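Local coordinates for protein type 3 secretion system chaperone YscE (Yersinia pestis, PDB 2P58) that acts with YscG as a cytoplasmic chaperone of the type III secretion needle protein YscF, preventing its premature polymerization and supporting its stable expression and secretion, at residues A[15-18]-A[19-23]; A[25-28]-A[29-33]; A[42-45]-A[46-50]; A[52-55]-A[56-60]. All blocks are in the same frame, centred on the assembly; numbering follows the deposited sequence.

Contact 1: A[15-18]-A[19-23]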
# COMPACT_ATOMS: atom_id res chain seq x y z
N SER A 15 -20.98 3.63 -3.06
CA SER A 15 -21.06 2.29 -2.51
C SER A 15 -19.99 2.01 -1.44
O SER A 15 -20.30 1.50 -0.35
CB SER A 15 -20.93 1.25 -3.63
OG SER A 15 -21.03 -0.06 -3.10
N ILE A 16 -18.73 2.31 -1.73
CA ILE A 16 -17.73 2.03 -0.69
C ILE A 16 -17.88 2.92 0.52
O ILE A 16 -17.55 2.50 1.62
CB ILE A 16 -16.27 2.09 -1.20
CG1 ILE A 16 -15.88 3.51 -1.57
CG2 ILE A 16 -16.09 1.12 -2.35
CD1 ILE A 16 -14.41 3.59 -2.04
N THR A 17 -18.40 4.13 0.36
CA THR A 17 -18.59 5.00 1.51
C THR A 17 -19.70 4.40 2.39
O THR A 17 -19.63 4.40 3.62
CB THR A 17 -18.97 6.42 1.07
OG1 THR A 17 -17.87 6.97 0.32
CG2 THR A 17 -19.25 7.29 2.25
N MSE A 18 -20.73 3.84 1.75
CA MSE A 18 -21.80 3.23 2.53
C MSE A 18 -21.30 1.99 3.25
O MSE A 18 -21.72 1.72 4.37
CB MSE A 18 -22.99 2.89 1.63
CG MSE A 18 -23.74 4.11 1.17
SE MSE A 18 -25.24 3.68 0.23
CE MSE A 18 -25.74 2.15 1.07
N GLN A 19 -20.40 1.24 2.60
CA GLN A 19 -19.87 0.03 3.21
C GLN A 19 -19.07 0.38 4.47
O GLN A 19 -19.21 -0.27 5.51
CB GLN A 19 -18.97 -0.76 2.22
CG GLN A 19 -18.34 -2.01 2.80
CD GLN A 19 -17.54 -2.81 1.78
OE1 GLN A 19 -17.41 -2.41 0.64
NE2 GLN A 19 -17.01 -3.96 2.20
N LEU A 20 -18.24 1.41 4.39
CA LEU A 20 -17.43 1.79 5.54
C LEU A 20 -18.31 2.35 6.66
O LEU A 20 -18.11 2.06 7.83
CB LEU A 20 -16.40 2.84 5.14
CG LEU A 20 -15.40 2.43 4.05
CD1 LEU A 20 -14.73 3.70 3.53
CD2 LEU A 20 -14.38 1.43 4.63
N GLU A 21 -19.28 3.18 6.29
CA GLU A 21 -20.15 3.79 7.29
C GLU A 21 -21.00 2.75 7.99
O GLU A 21 -21.23 2.85 9.20
CB GLU A 21 -21.03 4.87 6.65
CG GLU A 21 -20.23 6.12 6.32
CD GLU A 21 -19.98 7.01 7.53
OE1 GLU A 21 -20.15 6.54 8.68
OE2 GLU A 21 -19.61 8.19 7.33
N MSE A 22 -21.48 1.76 7.26
CA MSE A 22 -22.28 0.71 7.89
C MSE A 22 -21.39 -0.10 8.83
O MSE A 22 -21.81 -0.49 9.93
CB MSE A 22 -22.92 -0.20 6.83
CG MSE A 22 -23.98 0.53 6.01
SE MSE A 22 -24.94 -0.47 4.81
CE MSE A 22 -23.70 -1.17 3.84
N ALA A 23 -20.17 -0.39 8.40
CA ALA A 23 -19.28 -1.16 9.25
C ALA A 23 -18.97 -0.38 10.53
O ALA A 23 -18.86 -1.00 11.60
CB ALA A 23 -18.00 -1.49 8.52

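Contact 2: A[25-28]-A[29-33]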
# COMPACT_ATOMS: atom_id res chain seq x y z
N THR A 25 -20.87 1.96 12.02
CA THR A 25 -22.05 2.01 12.90
C THR A 25 -22.25 0.68 13.61
O THR A 25 -22.56 0.65 14.82
CB THR A 25 -23.30 2.40 12.07
OG1 THR A 25 -23.05 3.70 11.52
CG2 THR A 25 -24.56 2.45 12.94
N LYS A 26 -22.05 -0.43 12.89
CA LYS A 26 -22.20 -1.75 13.49
C LYS A 26 -21.15 -1.97 14.60
O LYS A 26 -21.47 -2.48 15.68
CB LYS A 26 -22.08 -2.86 12.43
CG LYS A 26 -22.08 -4.27 13.02
CD LYS A 26 -21.91 -5.34 11.96
CE LYS A 26 -21.60 -6.71 12.59
NZ LYS A 26 -20.36 -6.63 13.44
N LEU A 27 -19.91 -1.57 14.34
CA LEU A 27 -18.84 -1.69 15.33
C LEU A 27 -19.19 -0.85 16.57
O LEU A 27 -19.01 -1.30 17.71
CB LEU A 27 -17.52 -1.19 14.71
CG LEU A 27 -16.32 -1.14 15.65
CD1 LEU A 27 -16.06 -2.52 16.24
CD2 LEU A 27 -15.10 -0.64 14.84
N LYS A 28 -19.73 0.36 16.39
CA LYS A 28 -20.05 1.14 17.58
C LYS A 28 -21.16 0.47 18.38
O LYS A 28 -21.20 0.58 19.60
CB LYS A 28 -20.43 2.56 17.19
CG LYS A 28 -19.23 3.36 16.66
CD LYS A 28 -19.69 4.74 16.24
CE LYS A 28 -18.53 5.59 15.82
NZ LYS A 28 -19.04 6.92 15.40
N LYS A 29 -22.06 -0.23 17.69
CA LYS A 29 -23.11 -0.98 18.39
C LYS A 29 -22.49 -2.20 19.11
O LYS A 29 -22.86 -2.53 20.25
CB LYS A 29 -24.20 -1.42 17.41
CG LYS A 29 -25.05 -0.25 16.98
CD LYS A 29 -26.16 -0.66 16.00
CE LYS A 29 -26.82 0.57 15.35
NZ LYS A 29 -27.53 0.13 14.10
N ASP A 30 -21.53 -2.87 18.47
CA ASP A 30 -20.86 -3.99 19.12
C ASP A 30 -20.11 -3.49 20.38
O ASP A 30 -20.01 -4.18 21.37
CB ASP A 30 -19.82 -4.68 18.20
CG ASP A 30 -20.47 -5.44 17.04
OD1 ASP A 30 -21.69 -5.68 17.07
OD2 ASP A 30 -19.73 -5.81 16.09
N MSE A 31 -19.59 -2.27 20.33
CA MSE A 31 -18.85 -1.74 21.46
C MSE A 31 -19.74 -1.38 22.67
O MSE A 31 -19.24 -0.98 23.73
CB MSE A 31 -18.03 -0.53 21.02
CG MSE A 31 -16.93 -0.91 19.97
SE MSE A 31 -15.96 0.51 19.26
CE MSE A 31 -15.07 0.96 20.64
N MSE A 32 -21.05 -1.50 22.50
CA MSE A 32 -21.96 -1.23 23.61
C MSE A 32 -22.21 -2.54 24.39
O MSE A 32 -22.83 -2.55 25.46
CB MSE A 32 -23.28 -0.64 23.07
CG MSE A 32 -23.16 0.84 22.68
SE MSE A 32 -22.48 1.96 23.95
CE MSE A 32 -23.85 1.80 25.30
N ARG A 33 -21.67 -3.64 23.87
CA ARG A 33 -21.89 -4.95 24.48
C ARG A 33 -21.03 -5.23 25.68
O ARG A 33 -21.33 -6.15 26.45
CB ARG A 33 -21.63 -6.08 23.47
CG ARG A 33 -22.62 -6.16 22.36
CD ARG A 33 -22.10 -7.11 21.27
NE ARG A 33 -23.02 -7.12 20.13
CZ ARG A 33 -22.82 -7.80 19.01
NH1 ARG A 33 -21.72 -8.54 18.85
NH2 ARG A 33 -23.75 -7.75 18.05
O HOH W 1 -18.31 -5.24 14.00

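Contact 3: A[42-45]-A[46-50]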
# COMPACT_ATOMS: atom_id res chain seq x y z
N VAL A 42 -8.90 -4.23 20.29
CA VAL A 42 -9.21 -4.69 18.94
C VAL A 42 -10.24 -3.74 18.32
O VAL A 42 -10.05 -3.22 17.22
CB VAL A 42 -9.79 -6.15 18.94
CG1 VAL A 42 -10.28 -6.54 17.53
CG2 VAL A 42 -8.72 -7.12 19.40
N TRP A 43 -11.35 -3.51 19.02
CA TRP A 43 -12.39 -2.64 18.47
C TRP A 43 -11.93 -1.19 18.24
O TRP A 43 -12.36 -0.57 17.26
CB TRP A 43 -13.62 -2.65 19.38
CG TRP A 43 -14.42 -3.93 19.35
CD1 TRP A 43 -14.59 -4.79 18.28
CD2 TRP A 43 -15.29 -4.39 20.38
NE1 TRP A 43 -15.52 -5.74 18.59
CE2 TRP A 43 -15.98 -5.53 19.87
CE3 TRP A 43 -15.57 -3.96 21.69
CZ2 TRP A 43 -16.93 -6.24 20.61
CZ3 TRP A 43 -16.52 -4.67 22.43
CH2 TRP A 43 -17.18 -5.80 21.88
N GLN A 44 -11.11 -0.64 19.14
CA GLN A 44 -10.61 0.73 18.98
C GLN A 44 -9.75 0.81 17.71
O GLN A 44 -9.85 1.78 16.96
CB GLN A 44 -9.76 1.17 20.18
CG GLN A 44 -9.09 2.58 20.05
CD GLN A 44 -7.72 2.61 19.31
OE1 GLN A 44 -6.85 1.75 19.51
NE2 GLN A 44 -7.52 3.64 18.47
N ARG A 45 -8.95 -0.22 17.47
CA ARG A 45 -8.09 -0.22 16.28
C ARG A 45 -8.93 -0.23 15.03
O ARG A 45 -8.62 0.46 14.05
CB ARG A 45 -7.21 -1.47 16.24
CG ARG A 45 -5.75 -1.17 16.12
CD ARG A 45 -5.27 -0.62 17.44
NE ARG A 45 -3.99 -1.23 17.82
CZ ARG A 45 -3.57 -1.38 19.08
NH1 ARG A 45 -4.31 -0.98 20.11
NH2 ARG A 45 -2.39 -1.94 19.30
N GLU A 46 -9.96 -1.07 15.04
CA GLU A 46 -10.82 -1.17 13.87
C GLU A 46 -11.57 0.13 13.67
O GLU A 46 -11.69 0.61 12.55
CB GLU A 46 -11.83 -2.34 13.97
CG GLU A 46 -12.39 -2.62 12.58
CD GLU A 46 -13.49 -3.65 12.53
OE1 GLU A 46 -13.72 -4.34 13.53
OE2 GLU A 46 -14.13 -3.74 11.45
N SER A 47 -12.10 0.67 14.76
CA SER A 47 -12.85 1.92 14.67
C SER A 47 -11.99 3.04 14.06
O SER A 47 -12.45 3.78 13.19
CB SER A 47 -13.36 2.33 16.06
OG SER A 47 -14.13 3.51 15.93
N LYS A 48 -10.76 3.20 14.55
CA LYS A 48 -9.89 4.24 14.03
C LYS A 48 -9.55 4.01 12.55
O LYS A 48 -9.44 4.96 11.76
CB LYS A 48 -8.61 4.32 14.85
CG LYS A 48 -7.87 5.64 14.62
CD LYS A 48 -8.79 6.81 15.02
CE LYS A 48 -8.21 8.17 14.62
NZ LYS A 48 -6.84 8.31 15.16
N ALA A 49 -9.38 2.75 12.17
CA ALA A 49 -9.08 2.43 10.77
C ALA A 49 -10.26 2.83 9.87
O ALA A 49 -10.10 3.41 8.78
CB ALA A 49 -8.79 0.96 10.63
N LEU A 50 -11.46 2.54 10.34
CA LEU A 50 -12.64 2.87 9.54
C LEU A 50 -12.81 4.38 9.43
O LEU A 50 -13.10 4.88 8.35
CB LEU A 50 -13.90 2.25 10.16
CG LEU A 50 -14.01 0.74 9.97
CD1 LEU A 50 -15.07 0.18 10.90
CD2 LEU A 50 -14.33 0.41 8.50

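Contact 4: A[52-55]-A[56-60]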
# COMPACT_ATOMS: atom_id res chain seq x y z
N SER A 52 -10.57 6.58 9.63
CA SER A 52 -9.48 7.06 8.77
C SER A 52 -9.77 6.85 7.30
O SER A 52 -9.44 7.67 6.46
CB SER A 52 -8.19 6.33 9.16
OG SER A 52 -7.77 6.75 10.46
N ALA A 53 -10.31 5.68 6.98
CA ALA A 53 -10.64 5.38 5.60
C ALA A 53 -11.75 6.30 5.09
O ALA A 53 -11.69 6.82 3.99
CB ALA A 53 -11.09 3.89 5.50
N ILE A 54 -12.77 6.51 5.92
CA ILE A 54 -13.87 7.39 5.51
C ILE A 54 -13.32 8.79 5.24
O ILE A 54 -13.67 9.43 4.24
CB ILE A 54 -14.96 7.42 6.63
CG1 ILE A 54 -15.65 6.07 6.70
CG2 ILE A 54 -15.94 8.56 6.40
CD1 ILE A 54 -16.38 5.79 8.03
N ALA A 55 -12.41 9.25 6.11
CA ALA A 55 -11.78 10.55 5.97
C ALA A 55 -11.03 10.66 4.65
O ALA A 55 -11.24 11.60 3.89
CB ALA A 55 -10.84 10.81 7.12
N ILE A 56 -10.16 9.68 4.36
CA ILE A 56 -9.40 9.73 3.10
C ILE A 56 -10.34 9.79 1.91
O ILE A 56 -10.13 10.58 0.98
CB ILE A 56 -8.49 8.49 2.95
CG1 ILE A 56 -7.34 8.60 3.92
CG2 ILE A 56 -7.92 8.40 1.48
CD1 ILE A 56 -6.60 7.28 4.12
N ILE A 57 -11.39 8.97 1.93
CA ILE A 57 -12.32 8.99 0.79
C ILE A 57 -12.98 10.36 0.68
O ILE A 57 -13.14 10.89 -0.42
CB ILE A 57 -13.40 7.89 0.93
CG1 ILE A 57 -12.76 6.51 0.73
CG2 ILE A 57 -14.52 8.12 -0.11
CD1 ILE A 57 -12.11 6.30 -0.66
N HIS A 58 -13.36 10.96 1.81
CA HIS A 58 -13.97 12.30 1.75
C HIS A 58 -13.00 13.32 1.16
O HIS A 58 -13.34 14.11 0.27
CB HIS A 58 -14.36 12.79 3.15
CG HIS A 58 -15.58 12.13 3.70
ND1 HIS A 58 -16.12 12.46 4.93
CD2 HIS A 58 -16.39 11.17 3.18
CE1 HIS A 58 -17.21 11.74 5.14
NE2 HIS A 58 -17.39 10.95 4.09
N TYR A 59 -11.79 13.33 1.68
CA TYR A 59 -10.78 14.28 1.22
C TYR A 59 -10.36 14.10 -0.22
O TYR A 59 -10.08 15.10 -0.92
CB TYR A 59 -9.50 14.18 2.07
CG TYR A 59 -9.63 14.30 3.57
CD1 TYR A 59 -10.65 15.06 4.16
CD2 TYR A 59 -8.74 13.62 4.41
CE1 TYR A 59 -10.78 15.11 5.55
CE2 TYR A 59 -8.86 13.67 5.78
CZ TYR A 59 -9.88 14.42 6.35
OH TYR A 59 -9.96 14.44 7.73
N VAL A 60 -10.31 12.86 -0.68
CA VAL A 60 -9.83 12.65 -2.02
C VAL A 60 -10.86 12.55 -3.09
O VAL A 60 -10.69 13.11 -4.16
CB VAL A 60 -8.91 11.39 -2.09
CG1 VAL A 60 -8.44 11.16 -3.51
CG2 VAL A 60 -7.72 11.57 -1.16

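Contact 1: A[15-18]-A[19-23]
Glu-21 lays the start of its side chain over the backbone carbonyl of Thr-17, one helical turn earlier. Its CG is 3.3 Å from Thr-17 O, and the same CG lies 4.3 Å from the methyl CG2 of Thr-17. The side-chain touch is therefore light. Glu-21 CG is anti to its own carbonyl carbon (chi1 -73°), which brings it back along the helix. A bend at chi2 then carries the carboxylate away from Thr-17. The hydroxyl of Thr-17 has its own partner, since OG1 is hydrogen-bonded to the backbone O of Val-13.

Selenomethionine Met-22 treats the carbonyl of Met-18 in the same way. Its CG comes to 3.0 Å from Met-18 O, and the chain bends at chi3, leaving the methyl CE 3.5 Å from that oxygen. Leu-20 repeats this over Ile-16, with CG 3.2 Å from Ile-16 O.

These overlaps ride on regular alpha-helical i to i+4 bonding within helix 10-30. Gln-19 N, Leu-20 N, Glu-21 N and Met-22 N donate in turn to the carbonyls of Ser-15, Ile-16, Thr-17 and Met-18. The bond from Met-22 N to Met-18 O measures 2.9 Å. This helix is the first arm of a helical hairpin, and Ile-16, Thr-17, Leu-20 and Glu-21 pack on Ile-54 and Ile-57 of helix 37-60.

Gln-19 serves a different partner: its extended chain takes NE2 to a hydrogen bond with the backbone of another protein chain. Ile-16, Leu-20 and Ala-23 meet apolar side chains of that same partner.

Contact 2: A[25-28]-A[29-33]
Lys-26 folds its ammonium group over to Asp-30, one turn further on, and the two close a salt bridge. Lys-26 NZ is 2.8 Å from Asp-30 OD2 and uses the syn lone pair of that oxygen. The lysine chain runs extended as far as CE, where a turn of the last torsion (chi4 -58°) brings NZ toward the carboxylate. A water bridges the same two groups, accepting from Lys-26 NZ, to which it lies unusually close, and donating to Asp-30 OD2. On the other oxygen, Arg-33 completes a charge network. Asp-30 OD1 sits 3.0 Å above the guanidinium plane, over its centre, so this pairing rests on charge alone. The two positive partners would probably stabilise the ionised carboxylate of the buried Asp-30.

The apolar side is closely packed too. The CG of selenomethionine Met-31 is 3.1 Å from Leu-27 O, and its SE is 4.0 Å from Leu-27 CG. The exposed side is looser. There Thr-25 and Lys-29 run alongside each other, with Thr-25 CG2 3.8 Å from Lys-29 CE, while Thr-25 OG1 bonds back to Glu-21 O.

Helical bonding carries on to Met-31 N, which donates to Leu-27 O, and a type I turn follows from Asp-30 to Arg-33. The contact lies toward the C-terminal end of helix 10-30, on the way to helix 37-60. Leu-27 and Met-31 lie on Trp-43 of that second helix, and Tyr-40 OH bonds to Met-31 O.

Contact 3: A[42-45]-A[46-50]
Gln-44 and Lys-48 lie side by side and point the same way, one turn apart. From a CG anti to the backbone N (chi1 175°), a bend at chi2 (-85°) swings the Gln-44 amide along the helix, so that NE2 comes 3.8 Å from Lys-48 CB. The meeting is between an amide and the base of the lysine chain. The far end of Lys-48 leads away.

Other side chains meet backbone oxygens of the preceding turn. Ser-47 CB is 3.3 Å from Trp-43 O, and Ala-49 CB is 3.5 Å from Arg-45 O. Trp-43 itself points away from the following turn, and its ring meets Tyr-40 edge to face.

Four i to i+4 backbone bonds set the helical spacing of these side chains. The bond from Ser-47 N to Trp-43 O is the shortest, at 2.8 Å. That from Lys-48 N to Gln-44 O is the straightest, with an angle of 168° at the hydrogen.

Both segments lie in helix 37-60, the second arm of the helical hairpin. On one side Trp-43, Glu-46 and Ser-47 pack on Leu-27 of helix 10-30, and Ser-47 also on Leu-24. Arg-45, Glu-46, Lys-48 and Ala-49 meet apolar or aromatic side chains of another protein chain.

Contact 4: A[52-55]-A[56-60]
Ile-54 places its methyl CG2 over the face of the His-58 ring in a CH-pi contact. The carbon is 3.9 Å from the ring centroid and 25° off the ring normal. Ile-54 CG2 sits over the part of the ring away from CG, 3.6 Å from both NE2 and CE1 of His-58. Ile-54 O also lies above the ring plane, offset toward the rim. With chi1 at -75° the ring is anti to the carbonyl carbon of His-58 and lies back over the preceding turn.

Apolar contact joins the next pair. Ala-55 CB touches the Tyr-59 ring, 3.7 Å from CE2. The carbonyl oxygen of Ala-55 sits 3.1 Å above that ring's plane.

Backbone hydrogen bonds make up the third group. Ile-56 N, Ile-57 N, His-58 N and Tyr-59 N bind the carbonyls four residues earlier. The last, from Tyr-59 N to Ala-55 O, is 2.9 Å long and nearly straight, at 173°.

Ser-52 OG bonds back to Lys-48 O. Another protein chain packs on Ser-52, Ala-53, Ile-56 and Ile-57, and an aromatic ring of it meets Tyr-59. Ile-54 and Ile-57 pack on helix 10-30, an arrangement characteristic of an antiparallel helical hairpin.

Overall arrangement
From the N terminus, contact 1 and then contact 2 lie in series on helix 10-30. The chain turns back after contact 2, and contacts 3 and 4 follow on helix 37-60. Each contact joins residues mostly one turn apart, and none closes a long loop, nests in another or crosses it. The hairpin instead brings them together in reverse order. Contact 2 meets contact 3 near the turn, where Asp-30 O is 3.3 Å from Trp-43 CH2. Contact 1 meets contact 4 further on, with Leu-20 CB 3.7 Å from Ile-54 CG1. Leu-50 of contact 3 also reaches Leu-20 and Ala-23. Contacts 2 and 4 do not touch, their centres being about 21 Å apart.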